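PDB 1A8Q: Non-heme chloroperoxidase CPO-A1 from Streptomyces aureofaciens, which acts as a cofactor-free haloperoxidase of the alpha/beta hydrolase superfamily, able to brominate and possibly chlorinating in 7-chlorotetracycline biosynthesis. Local coordinates for residues T4-V9 / A73-D78; R113-L118 / K209-P214; F162-R167 / D222-P227; N170-G175 / A255-D260. One frame throughout, in Å; residues are numbered along the deposited sequence.

Interaction 1: residues T4-V9 / A73-D78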
loop_
_atom_site.group_PDB
_atom_site.type_symbol
_atom_site.label_atom_id
_atom_site.label_comp_id
_atom_site.label_asym_id
_atom_site.label_seq_id
_atom_site.Cartn_x
_atom_site.Cartn_y
_atom_site.Cartn_z
ATOM N N THR A 4 9.008 -14.766 -11.943
ATOM C CA THR A 4 9.629 -14.014 -13.055
ATOM C C THR A 4 8.503 -13.444 -13.930
ATOM O O THR A 4 7.622 -14.199 -14.346
ATOM C CB THR A 4 10.560 -14.919 -13.854
ATOM O OG1 THR A 4 11.590 -15.426 -12.990
ATOM C CG2 THR A 4 11.219 -14.162 -14.999
ATOM N N THR A 5 8.547 -12.133 -14.155
ATOM C CA THR A 5 7.445 -11.504 -14.878
ATOM C C THR A 5 7.600 -11.769 -16.371
ATOM O O THR A 5 8.636 -12.220 -16.851
ATOM C CB THR A 5 7.332 -9.995 -14.652
ATOM O OG1 THR A 5 8.465 -9.367 -15.282
ATOM C CG2 THR A 5 7.321 -9.650 -13.172
ATOM N N ARG A 6 6.592 -11.273 -17.096
ATOM C CA ARG A 6 6.602 -11.350 -18.555
ATOM C C ARG A 6 7.786 -10.630 -19.177
ATOM O O ARG A 6 8.187 -10.921 -20.322
ATOM C CB ARG A 6 5.310 -10.644 -19.004
ATOM C CG ARG A 6 5.379 -9.145 -18.684
ATOM C CD ARG A 6 4.006 -8.516 -18.461
ATOM N NE ARG A 6 4.155 -7.133 -17.990
ATOM C CZ ARG A 6 4.458 -6.821 -16.733
ATOM N NH1 ARG A 6 4.556 -7.789 -15.836
ATOM N NH2 ARG A 6 4.641 -5.569 -16.365
ATOM N N ASP A 7 8.367 -9.665 -18.500
ATOM C CA ASP A 7 9.508 -8.894 -18.952
ATOM C C ASP A 7 10.847 -9.406 -18.432
ATOM O O ASP A 7 11.859 -8.711 -18.646
ATOM C CB ASP A 7 9.455 -7.458 -18.416
ATOM C CG ASP A 7 8.231 -6.702 -18.879
ATOM O OD1 ASP A 7 7.922 -6.796 -20.082
ATOM O OD2 ASP A 7 7.630 -6.024 -18.017
ATOM N N GLY A 8 10.853 -10.477 -17.661
ATOM C CA GLY A 8 12.108 -11.023 -17.159
ATOM C C GLY A 8 12.510 -10.402 -15.831
ATOM O O GLY A 8 13.627 -10.663 -15.354
ATOM N N VAL A 9 11.609 -9.670 -15.195
ATOM C CA VAL A 9 11.928 -9.034 -13.912
ATOM C C VAL A 9 11.725 -10.060 -12.807
ATOM O O VAL A 9 10.780 -10.840 -12.929
ATOM C CB VAL A 9 11.052 -7.796 -13.704
ATOM C CG1 VAL A 9 11.141 -7.217 -12.306
ATOM C CG2 VAL A 9 11.551 -6.720 -14.690
ATOM N N ALA A 73 0.572 -3.091 -11.780
ATOM C CA ALA A 73 -0.593 -3.998 -11.846
ATOM C C ALA A 73 -0.333 -5.225 -12.676
ATOM O O ALA A 73 -0.820 -6.328 -12.403
ATOM C CB ALA A 73 -1.769 -3.195 -12.457
ATOM N N ASP A 74 0.435 -5.156 -13.771
ATOM C CA ASP A 74 0.715 -6.281 -14.621
ATOM C C ASP A 74 1.687 -7.231 -13.902
ATOM O O ASP A 74 1.649 -8.436 -14.118
ATOM C CB ASP A 74 1.253 -5.924 -16.008
ATOM C CG ASP A 74 0.225 -5.197 -16.866
ATOM O OD1 ASP A 74 -0.947 -5.119 -16.519
ATOM O OD2 ASP A 74 0.642 -4.644 -17.933
ATOM N N ASP A 75 2.629 -6.646 -13.143
ATOM C CA ASP A 75 3.507 -7.504 -12.334
ATOM C C ASP A 75 2.662 -8.268 -11.313
ATOM O O ASP A 75 2.895 -9.476 -11.177
ATOM C CB ASP A 75 4.560 -6.670 -11.606
ATOM C CG ASP A 75 5.635 -6.100 -12.530
ATOM O OD1 ASP A 75 5.744 -6.427 -13.712
ATOM O OD2 ASP A 75 6.427 -5.287 -11.983
ATOM N N LEU A 76 1.689 -7.631 -10.691
ATOM C CA LEU A 76 0.786 -8.318 -9.755
ATOM C C LEU A 76 0.005 -9.394 -10.499
ATOM O O LEU A 76 -0.097 -10.544 -10.043
ATOM C CB LEU A 76 -0.113 -7.287 -9.059
ATOM C CG LEU A 76 -1.217 -7.870 -8.153
ATOM C CD1 LEU A 76 -0.542 -8.571 -6.974
ATOM C CD2 LEU A 76 -2.150 -6.779 -7.657
ATOM N N ASN A 77 -0.464 -9.081 -11.723
ATOM C CA ASN A 77 -1.159 -10.098 -12.522
ATOM C C ASN A 77 -0.290 -11.310 -12.792
ATOM O O ASN A 77 -0.745 -12.463 -12.746
ATOM C CB ASN A 77 -1.679 -9.499 -13.839
ATOM C CG ASN A 77 -2.357 -10.550 -14.708
ATOM O OD1 ASN A 77 -1.924 -10.888 -15.811
ATOM N ND2 ASN A 77 -3.421 -11.101 -14.187
ATOM N N ASP A 78 1.000 -11.087 -13.083
ATOM C CA ASP A 78 1.905 -12.213 -13.352
ATOM C C ASP A 78 2.054 -13.092 -12.110
ATOM O O ASP A 78 2.089 -14.311 -12.265
ATOM C CB ASP A 78 3.293 -11.750 -13.822
ATOM C CG ASP A 78 3.307 -11.238 -15.255
ATOM O OD1 ASP A 78 2.355 -11.526 -16.026
ATOM O OD2 ASP A 78 4.265 -10.533 -15.600
HETATM O O HOH W 1 7.886 -6.755 -15.488
#
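Arg6 meets Asp75 and Asp78 with a side chain that starts with CG between the backbone N and the carbonyl carbon (chi1 67°) and runs extended to NE, where a turn at chi4 places CZ beside helix 69-82. In Asp78, chi1 of -74° sets CG anti to its own carbonyl carbon, beside the backbone N. Asp78 OD2 accepts twice, from Arg6 N at 2.9 Å (N-H...O 164°) and from Arg6 NH1 at 2.8 Å, and the two donors come from opposite faces of the carboxylate. Asp75 OD1 is gripped end-on: Arg6 NH1 lies 2.8 Å from it, in the direction of its anti lone pair, and NH2 lies 3.0 Å from it, above the carboxylate plane. Both acceptors stay close to the guanidinium plane. The faces of that plane have different neighbours: Asp74 CB sits over the centre of one, 3.4 Å from Arg6 CZ, and Asp7 OD2 lies toward the rim of the other, near enough for charge attraction only. A water accepts from Thr5 OG1 and donates to Asp7 OD2 and Asp75 OD1, while Thr5 CG2 packs 3.6 Å from Asp75 OD1. Asp75 OD2 turns to Arg55. The arrangement is a salt-bridge network that joins a type I turn, with an ST turn at Thr5, in the hairpin of the first two strands to a helix of the alpha/beta hydrolase fold.

Interaction 2: residues R113-L118 / K209-P214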
loop_
_atom_site.group_PDB
_atom_site.type_symbol
_atom_site.label_atom_id
_atom_site.label_comp_id
_atom_site.label_asym_id
_atom_site.label_seq_id
_atom_site.Cartn_x
_atom_site.Cartn_y
_atom_site.Cartn_z
ATOM N N ARG A 113 -11.987 -12.215 -4.477
ATOM C CA ARG A 113 -13.138 -12.292 -3.581
ATOM C C ARG A 113 -13.459 -10.929 -3.012
ATOM O O ARG A 113 -14.644 -10.543 -2.922
ATOM C CB ARG A 113 -12.829 -13.249 -2.418
ATOM C CG ARG A 113 -14.029 -13.280 -1.448
ATOM C CD ARG A 113 -13.780 -14.484 -0.547
ATOM N NE ARG A 113 -14.967 -14.974 0.078
ATOM C CZ ARG A 113 -15.200 -16.217 0.471
ATOM N NH1 ARG A 113 -14.329 -17.194 0.293
ATOM N NH2 ARG A 113 -16.396 -16.423 1.015
ATOM N N SER A 114 -12.448 -10.205 -2.522
ATOM C CA SER A 114 -12.689 -8.953 -1.820
ATOM C C SER A 114 -11.374 -8.128 -1.776
ATOM O O SER A 114 -10.353 -8.646 -2.212
ATOM C CB SER A 114 -13.200 -9.169 -0.392
ATOM O OG SER A 114 -12.283 -10.068 0.285
ATOM N N ALA A 115 -11.478 -6.910 -1.279
ATOM C CA ALA A 115 -10.324 -5.999 -1.275
ATOM C C ALA A 115 -10.347 -5.110 -0.056
ATOM O O ALA A 115 -11.377 -4.812 0.545
ATOM C CB ALA A 115 -10.378 -5.075 -2.498
ATOM N N VAL A 116 -9.126 -4.743 0.399
ATOM C CA VAL A 116 -9.008 -3.870 1.559
ATOM C C VAL A 116 -8.072 -2.727 1.159
ATOM O O VAL A 116 -6.971 -3.028 0.697
ATOM C CB VAL A 116 -8.366 -4.585 2.773
ATOM C CG1 VAL A 116 -8.205 -3.630 3.939
ATOM C CG2 VAL A 116 -9.243 -5.795 3.175
ATOM N N LEU A 117 -8.478 -1.496 1.409
ATOM C CA LEU A 117 -7.643 -0.334 1.076
ATOM C C LEU A 117 -7.288 0.313 2.390
ATOM O O LEU A 117 -8.119 0.929 3.051
ATOM C CB LEU A 117 -8.453 0.643 0.196
ATOM C CG LEU A 117 -8.698 0.226 -1.252
ATOM C CD1 LEU A 117 -9.563 1.346 -1.870
ATOM C CD2 LEU A 117 -7.457 0.109 -2.110
ATOM N N LEU A 118 -6.031 0.152 2.836
ATOM C CA LEU A 118 -5.612 0.758 4.101
ATOM C C LEU A 118 -4.810 2.011 3.848
ATOM O O LEU A 118 -3.734 1.939 3.193
ATOM C CB LEU A 118 -4.673 -0.295 4.802
ATOM C CG LEU A 118 -4.018 0.201 6.097
ATOM C CD1 LEU A 118 -5.003 0.499 7.209
ATOM C CD2 LEU A 118 -3.025 -0.857 6.639
ATOM N N LYS A 209 -14.747 2.701 -9.949
ATOM C CA LYS A 209 -16.139 2.418 -10.355
ATOM C C LYS A 209 -16.296 1.017 -10.929
ATOM O O LYS A 209 -17.424 0.491 -11.089
ATOM C CB LYS A 209 -16.554 3.491 -11.372
ATOM C CG LYS A 209 -16.717 4.911 -10.857
ATOM C CD LYS A 209 -16.973 5.840 -12.057
ATOM C CE LYS A 209 -17.181 7.282 -11.650
ATOM N NZ LYS A 209 -17.451 8.118 -12.893
ATOM N N LYS A 210 -15.231 0.317 -11.303
ATOM C CA LYS A 210 -15.260 -1.031 -11.807
ATOM C C LYS A 210 -15.210 -2.086 -10.704
ATOM O O LYS A 210 -15.312 -3.269 -11.045
ATOM C CB LYS A 210 -14.121 -1.271 -12.799
ATOM C CG LYS A 210 -14.258 -0.298 -13.979
ATOM C CD LYS A 210 -13.260 -0.628 -15.075
ATOM C CE LYS A 210 -13.874 -0.236 -16.432
ATOM N NZ LYS A 210 -14.856 -1.294 -16.848
ATOM N N PHE A 211 -15.086 -1.685 -9.458
ATOM C CA PHE A 211 -15.062 -2.664 -8.359
ATOM C C PHE A 211 -16.459 -3.293 -8.263
ATOM O O PHE A 211 -17.443 -2.546 -8.410
ATOM C CB PHE A 211 -14.709 -1.984 -7.055
ATOM C CG PHE A 211 -13.224 -1.793 -6.764
ATOM C CD1 PHE A 211 -12.418 -1.165 -7.675
ATOM C CD2 PHE A 211 -12.720 -2.194 -5.537
ATOM C CE1 PHE A 211 -11.058 -0.967 -7.406
ATOM C CE2 PHE A 211 -11.365 -2.001 -5.254
ATOM C CZ PHE A 211 -10.551 -1.389 -6.189
ATOM N N ASP A 212 -16.521 -4.583 -8.072
ATOM C CA ASP A 212 -17.815 -5.255 -7.912
ATOM C C ASP A 212 -17.673 -6.342 -6.847
ATOM O O ASP A 212 -18.206 -7.454 -6.981
ATOM C CB ASP A 212 -18.252 -5.813 -9.264
ATOM C CG ASP A 212 -17.360 -6.838 -9.900
ATOM O OD1 ASP A 212 -16.226 -7.091 -9.417
ATOM O OD2 ASP A 212 -17.754 -7.475 -10.903
ATOM N N ILE A 213 -16.685 -6.154 -5.966
ATOM C CA ILE A 213 -16.426 -7.098 -4.869
ATOM C C ILE A 213 -16.485 -6.334 -3.568
ATOM O O ILE A 213 -16.276 -5.121 -3.567
ATOM C CB ILE A 213 -15.013 -7.718 -5.004
ATOM C CG1 ILE A 213 -13.943 -6.620 -5.108
ATOM C CG2 ILE A 213 -14.968 -8.657 -6.213
ATOM C CD1 ILE A 213 -12.530 -7.205 -5.184
ATOM N N PRO A 214 -16.758 -6.967 -2.425
ATOM C CA PRO A 214 -16.831 -6.290 -1.150
ATOM C C PRO A 214 -15.477 -5.592 -0.910
ATOM O O PRO A 214 -14.484 -6.263 -1.159
ATOM C CB PRO A 214 -17.060 -7.393 -0.121
ATOM C CG PRO A 214 -17.531 -8.556 -0.893
ATOM C CD PRO A 214 -17.113 -8.401 -2.334
#
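Ala115, Ile213 and Phe211 all direct their CB toward the facing segment, so their side chains converge although the touching backbones run 101° apart. Ile213 CG1 lies between its backbone N and carbonyl carbon, and the extended end of the chain brings CD1 against the strand: it is 3.7 Å from Ser114 C and 4.0 Å from Ala115 CB. The same methyl of Ala115 meets the Phe211 ring at CE2, 4.2 Å away, so it is approached by an aliphatic tip and by an aromatic carbon. At Arg113, where the chain turns a corner, the partner is the carbonyl: Arg113 O has Pro214 CD at 3.3 Å and Ile213 CB at 3.5 Å. One backbone bond crosses between the segments, Ala115 N to Pro214 O at 3.1 Å (N-H...O 149°), with the donor in the carbonyl plane. Pro214 O also lies 3.3 Å from Ser114 CB, whose hydroxyl OG bonds instead to Thr89. Ala115 goes on to pair with Leu216, so the contact opens the parallel pairing of strands 112-118 and 215-220. Helix 96-107 packs on this side of the sheet through Leu100, which touches both Ala115 and Phe211, while helix 260-272 meets Ser114 and Val116.

Interaction 3: residues F162-R167 / D222-P227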
loop_
_atom_site.group_PDB
_atom_site.type_symbol
_atom_site.label_atom_id
_atom_site.label_comp_id
_atom_site.label_asym_id
_atom_site.label_seq_id
_atom_site.Cartn_x
_atom_site.Cartn_y
_atom_site.Cartn_z
ATOM N N PHE A 162 5.465 9.814 8.862
ATOM C CA PHE A 162 4.813 8.571 8.458
ATOM C C PHE A 162 4.073 7.956 9.650
ATOM O O PHE A 162 2.994 7.392 9.494
ATOM C CB PHE A 162 5.897 7.620 7.950
ATOM C CG PHE A 162 5.429 6.413 7.198
ATOM C CD1 PHE A 162 5.146 5.246 7.878
ATOM C CD2 PHE A 162 5.369 6.460 5.815
ATOM C CE1 PHE A 162 4.738 4.108 7.169
ATOM C CE2 PHE A 162 5.006 5.325 5.107
ATOM C CZ PHE A 162 4.686 4.191 5.815
ATOM N N PHE A 163 4.649 8.037 10.842
ATOM C CA PHE A 163 4.058 7.428 12.033
ATOM C C PHE A 163 3.418 8.454 12.948
ATOM O O PHE A 163 2.984 8.065 14.050
ATOM C CB PHE A 163 5.176 6.732 12.867
ATOM C CG PHE A 163 5.771 5.535 12.189
ATOM C CD1 PHE A 163 5.045 4.413 11.890
ATOM C CD2 PHE A 163 7.126 5.560 11.811
ATOM C CE1 PHE A 163 5.575 3.306 11.254
ATOM C CE2 PHE A 163 7.678 4.455 11.184
ATOM C CZ PHE A 163 6.924 3.334 10.902
ATOM N N SER A 164 3.269 9.710 12.521
ATOM C CA SER A 164 2.734 10.766 13.384
ATOM C C SER A 164 3.434 10.739 14.726
ATOM O O SER A 164 2.866 10.919 15.816
ATOM C CB SER A 164 1.205 10.617 13.617
ATOM O OG SER A 164 0.576 10.785 12.358
ATOM N N ALA A 165 4.783 10.671 14.676
ATOM C CA ALA A 165 5.553 10.515 15.906
ATOM C C ALA A 165 5.761 11.835 16.626
ATOM O O ALA A 165 6.451 11.911 17.659
ATOM C CB ALA A 165 6.892 9.866 15.517
ATOM N N ASN A 166 5.212 12.910 16.088
ATOM C CA ASN A 166 5.214 14.208 16.737
ATOM C C ASN A 166 4.088 14.332 17.760
ATOM O O ASN A 166 4.061 15.329 18.497
ATOM C CB ASN A 166 5.100 15.326 15.692
ATOM C CG ASN A 166 4.190 14.959 14.538
ATOM O OD1 ASN A 166 3.076 14.457 14.679
ATOM N ND2 ASN A 166 4.687 15.209 13.319
ATOM N N ARG A 167 3.176 13.375 17.829
ATOM C CA ARG A 167 2.092 13.496 18.809
ATOM C C ARG A 167 2.517 13.022 20.180
ATOM O O ARG A 167 3.000 11.905 20.308
ATOM C CB ARG A 167 0.871 12.704 18.347
ATOM C CG ARG A 167 0.469 13.056 16.927
ATOM C CD ARG A 167 0.042 14.524 16.893
ATOM N NE ARG A 167 -0.780 14.758 15.708
ATOM C CZ ARG A 167 -1.047 16.000 15.285
ATOM N NH1 ARG A 167 -0.525 17.035 15.930
ATOM N NH2 ARG A 167 -1.844 16.176 14.245
ATOM N N ASP A 222 -5.404 10.922 11.581
ATOM C CA ASP A 222 -4.211 11.722 11.774
ATOM C C ASP A 222 -3.122 11.295 10.777
ATOM O O ASP A 222 -1.920 11.232 11.107
ATOM C CB ASP A 222 -3.688 11.637 13.214
ATOM C CG ASP A 222 -2.618 12.668 13.491
ATOM O OD1 ASP A 222 -2.671 13.782 12.927
ATOM O OD2 ASP A 222 -1.646 12.359 14.212
ATOM N N ASP A 223 -3.574 10.940 9.583
ATOM C CA ASP A 223 -2.629 10.518 8.524
ATOM C C ASP A 223 -2.025 11.778 7.913
ATOM O O ASP A 223 -2.656 12.568 7.203
ATOM C CB ASP A 223 -3.367 9.625 7.537
ATOM C CG ASP A 223 -2.447 8.928 6.565
ATOM O OD1 ASP A 223 -1.431 9.571 6.190
ATOM O OD2 ASP A 223 -2.752 7.787 6.193
ATOM N N GLN A 224 -0.724 11.921 8.173
ATOM C CA GLN A 224 0.003 13.126 7.717
ATOM C C GLN A 224 0.636 12.919 6.368
ATOM O O GLN A 224 1.404 13.788 5.884
ATOM C CB GLN A 224 1.069 13.436 8.785
ATOM C CG GLN A 224 0.538 13.814 10.145
ATOM C CD GLN A 224 1.580 14.053 11.217
ATOM O OE1 GLN A 224 2.727 14.382 10.897
ATOM N NE2 GLN A 224 1.208 13.915 12.483
ATOM N N VAL A 225 0.377 11.811 5.699
ATOM C CA VAL A 225 0.965 11.486 4.395
ATOM C C VAL A 225 -0.132 11.448 3.325
ATOM O O VAL A 225 0.013 12.044 2.239
ATOM C CB VAL A 225 1.696 10.133 4.430
ATOM C CG1 VAL A 225 2.338 9.756 3.096
ATOM C CG2 VAL A 225 2.802 10.132 5.505
ATOM N N VAL A 226 -1.225 10.741 3.611
ATOM C CA VAL A 226 -2.338 10.551 2.680
ATOM C C VAL A 226 -3.590 11.073 3.379
ATOM O O VAL A 226 -4.121 10.438 4.267
ATOM C CB VAL A 226 -2.461 9.078 2.283
ATOM C CG1 VAL A 226 -3.648 8.825 1.349
ATOM C CG2 VAL A 226 -1.173 8.596 1.575
ATOM N N PRO A 227 -4.060 12.258 3.015
ATOM C CA PRO A 227 -5.113 12.920 3.784
ATOM C C PRO A 227 -6.446 12.213 3.665
ATOM O O PRO A 227 -6.917 11.980 2.564
ATOM C CB PRO A 227 -5.170 14.334 3.212
ATOM C CG PRO A 227 -4.591 14.192 1.840
ATOM C CD PRO A 227 -3.466 13.180 2.010
HETATM O O HOH W 2 0.853 9.993 9.736
#
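Gln224 reaches across to Ser164 and Asn166 with a chain that is extended beyond CG. From CB, which points toward the facing loop, CG and then CD pass the Ser164 hydroxyl, CD at 3.6 Å from Ser164 OG. The amide meets that of Asn166 tip to tip, in a reciprocal pair. Gln224 NE2 donates to Asn166 OD1 at 2.9 Å with an almost straight bond (177°), and Asn166 ND2 donates back to Gln224 OE1 at 3.2 Å. The two planes lie 9° apart and both acceptors are met on a lone pair. NE2 also lies over a face of the Arg167 guanidinium, which takes Asp222 side-on: Arg167 NE is 3.0 Å from Asp222 OD2 and NH2 is 2.9 Å from OD1. Ser164, the positive-phi C-prime residue of the Schellman motif that ends helix 137-162, donates through OG to Asp222 O at 2.8 Å. A water donates to the same OG and accepts from Gln224 N. Asp223, of the catalytic triad, accepts at OD1 from Val225 N and Val226 N and bonds through OD2 to His252. Its neighbours in sequence are thus bonded to the loop after helix 137-162, consistent with a second-shell role in positioning it.

Interaction 4: residues N170-G175 / A255-D260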
loop_
_atom_site.group_PDB
_atom_site.type_symbol
_atom_site.label_atom_id
_atom_site.label_comp_id
_atom_site.label_asym_id
_atom_site.label_seq_id
_atom_site.Cartn_x
_atom_site.Cartn_y
_atom_site.Cartn_z
ATOM N N ASN A 170 2.543 9.160 21.909
ATOM C CA ASN A 170 2.346 8.135 20.882
ATOM C C ASN A 170 3.092 6.854 21.287
ATOM O O ASN A 170 3.948 6.899 22.183
ATOM C CB ASN A 170 2.842 8.632 19.520
ATOM C CG ASN A 170 4.336 8.838 19.531
ATOM O OD1 ASN A 170 5.091 7.858 19.513
ATOM N ND2 ASN A 170 4.795 10.079 19.600
ATOM N N LYS A 171 2.789 5.780 20.582
ATOM C CA LYS A 171 3.322 4.462 20.894
ATOM C C LYS A 171 4.374 3.991 19.890
ATOM O O LYS A 171 4.776 2.817 19.872
ATOM C CB LYS A 171 2.188 3.431 20.889
ATOM C CG LYS A 171 1.959 2.813 22.242
ATOM C CD LYS A 171 1.490 3.760 23.321
ATOM C CE LYS A 171 0.904 2.924 24.480
ATOM N NZ LYS A 171 1.994 2.428 25.386
ATOM N N VAL A 172 4.820 4.928 19.072
ATOM C CA VAL A 172 5.833 4.607 18.057
ATOM C C VAL A 172 7.175 4.388 18.765
ATOM O O VAL A 172 7.604 5.228 19.570
ATOM C CB VAL A 172 5.977 5.790 17.076
ATOM C CG1 VAL A 172 6.945 5.373 15.965
ATOM C CG2 VAL A 172 4.626 6.164 16.478
ATOM N N THR A 173 7.887 3.325 18.383
ATOM C CA THR A 173 9.183 3.083 18.997
ATOM C C THR A 173 10.300 3.631 18.120
ATOM O O THR A 173 10.086 3.837 16.917
ATOM C CB THR A 173 9.422 1.564 19.134
ATOM O OG1 THR A 173 9.433 0.965 17.844
ATOM C CG2 THR A 173 8.237 0.900 19.861
ATOM N N GLN A 174 11.490 3.686 18.712
ATOM C CA GLN A 174 12.635 4.092 17.867
ATOM C C GLN A 174 12.840 2.974 16.850
ATOM O O GLN A 174 13.202 3.166 15.701
ATOM C CB GLN A 174 13.900 4.282 18.701
ATOM C CG GLN A 174 15.142 4.604 17.861
ATOM C CD GLN A 174 14.995 5.906 17.117
ATOM O OE1 GLN A 174 14.482 6.871 17.697
ATOM N NE2 GLN A 174 15.355 5.965 15.840
ATOM N N GLY A 175 12.603 1.727 17.312
ATOM C CA GLY A 175 12.675 0.582 16.406
ATOM C C GLY A 175 11.819 0.743 15.168
ATOM O O GLY A 175 12.171 0.268 14.089
ATOM N N ALA A 255 -0.291 -0.453 10.186
ATOM C CA ALA A 255 0.028 -1.873 10.203
ATOM C C ALA A 255 1.265 -2.194 11.050
ATOM O O ALA A 255 1.441 -3.374 11.391
ATOM C CB ALA A 255 0.301 -2.362 8.779
ATOM N N MET A 256 2.112 -1.198 11.326
ATOM C CA MET A 256 3.352 -1.439 12.056
ATOM C C MET A 256 3.408 -0.869 13.453
ATOM O O MET A 256 4.312 -1.195 14.239
ATOM C CB MET A 256 4.507 -0.782 11.215
ATOM C CG MET A 256 4.846 -1.649 10.020
ATOM S SD MET A 256 5.845 -0.658 8.821
ATOM C CE MET A 256 4.562 0.342 8.133
ATOM N N VAL A 257 2.476 0.018 13.831
ATOM C CA VAL A 257 2.583 0.712 15.128
ATOM C C VAL A 257 1.868 -0.088 16.217
ATOM O O VAL A 257 0.740 -0.538 16.022
ATOM C CB VAL A 257 1.909 2.095 15.030
ATOM C CG1 VAL A 257 1.824 2.760 16.410
ATOM C CG2 VAL A 257 2.666 3.060 14.112
ATOM N N PRO A 258 2.490 -0.301 17.356
ATOM C CA PRO A 258 1.853 -1.042 18.451
ATOM C C PRO A 258 0.463 -0.480 18.756
ATOM O O PRO A 258 0.312 0.735 18.823
ATOM C CB PRO A 258 2.765 -0.757 19.648
ATOM C CG PRO A 258 4.122 -0.599 19.016
ATOM C CD PRO A 258 3.849 0.168 17.740
ATOM N N GLY A 259 -0.469 -1.351 19.036
ATOM C CA GLY A 259 -1.844 -0.955 19.394
ATOM C C GLY A 259 -2.723 -0.873 18.156
ATOM O O GLY A 259 -3.709 -1.619 17.950
ATOM N N ASP A 260 -2.314 0.008 17.213
ATOM C CA ASP A 260 -3.076 0.105 15.979
ATOM C C ASP A 260 -2.982 -1.147 15.168
ATOM O O ASP A 260 -3.903 -1.532 14.465
ATOM C CB ASP A 260 -2.580 1.290 15.133
ATOM C CG ASP A 260 -2.980 2.629 15.732
ATOM O OD1 ASP A 260 -3.451 2.712 16.882
ATOM O OD2 ASP A 260 -2.767 3.639 15.052
#
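Pro258, Lys171 and Val257 bury more surface here than the other residues, and Pro258 leads. Its ring lies against the Lys171 carbonyl: CD is 3.5 Å and CG 3.6 Å from Lys171 O, so the carbonyl oxygen is met by ring methylenes. Lys171 contributes the root of its side chain. Its CB points toward the proline, 4.4 Å from Pro258 CB and 3.9 Å from Pro258 O. Beyond CB the course changes: chi1 of -116° puts CG off the staggered positions, and further bends at chi2 and chi4 carry the rest of the chain away from the facing loop, so the ammonium group takes no part in the contact. Val257 stands beside this pair. Its CG2 approaches Val172 CG2 at 4.4 Å, methyl to methyl, although the CB of Val172 points away from the facing loop. Both valines also touch Phe163, which makes a small apolar cluster. Thr173 CG2 reaches Pro258 CG at 4.5 Å, while its hydroxyl is turned to its own helix, capping Asn176 N as the N-cap of helix 174-184. An Asx turn, in which Asn170 OD1 accepts from Val172 N, precedes that helix. Gly259, next after the proline, is the N-cap of helix 260-272, so two loops that lead into helices meet here. The segments join by van der Waals packing, valine methyl on methyl and proline ring on backbone carbonyl, without a salt bridge or hydrogen bond between them. The contact therefore depends on close fit rather than on directional bonds; a polar link lies just beside it, Asn176 ND2 to Met256 O.

Along the chain interaction 1 closes before the others open, whereas interactions 2, 3 and 4 interleave: their first segments come in that order, and so do their second ones. Interactions 3 and 4 are neighbours, with centres about 12 Å apart, touching through Phe163 CD1 and Val257 CG2 (3.5 Å). Both bring residues 162-175, from the helical insertion between strands 112-118 and 215-220 (the cap of alpha/beta hydrolases), against loops that follow the later strands. Interaction 2 sets strand 112-118 against the loop leading into its neighbour 215-220. Interactions 2 to 4 thus link sheet, cap and triad loops; interaction 1, at the first hairpin and helix 69-82, lies across the chain's centre from 3 and 4, about 32 and 33 Å between centres.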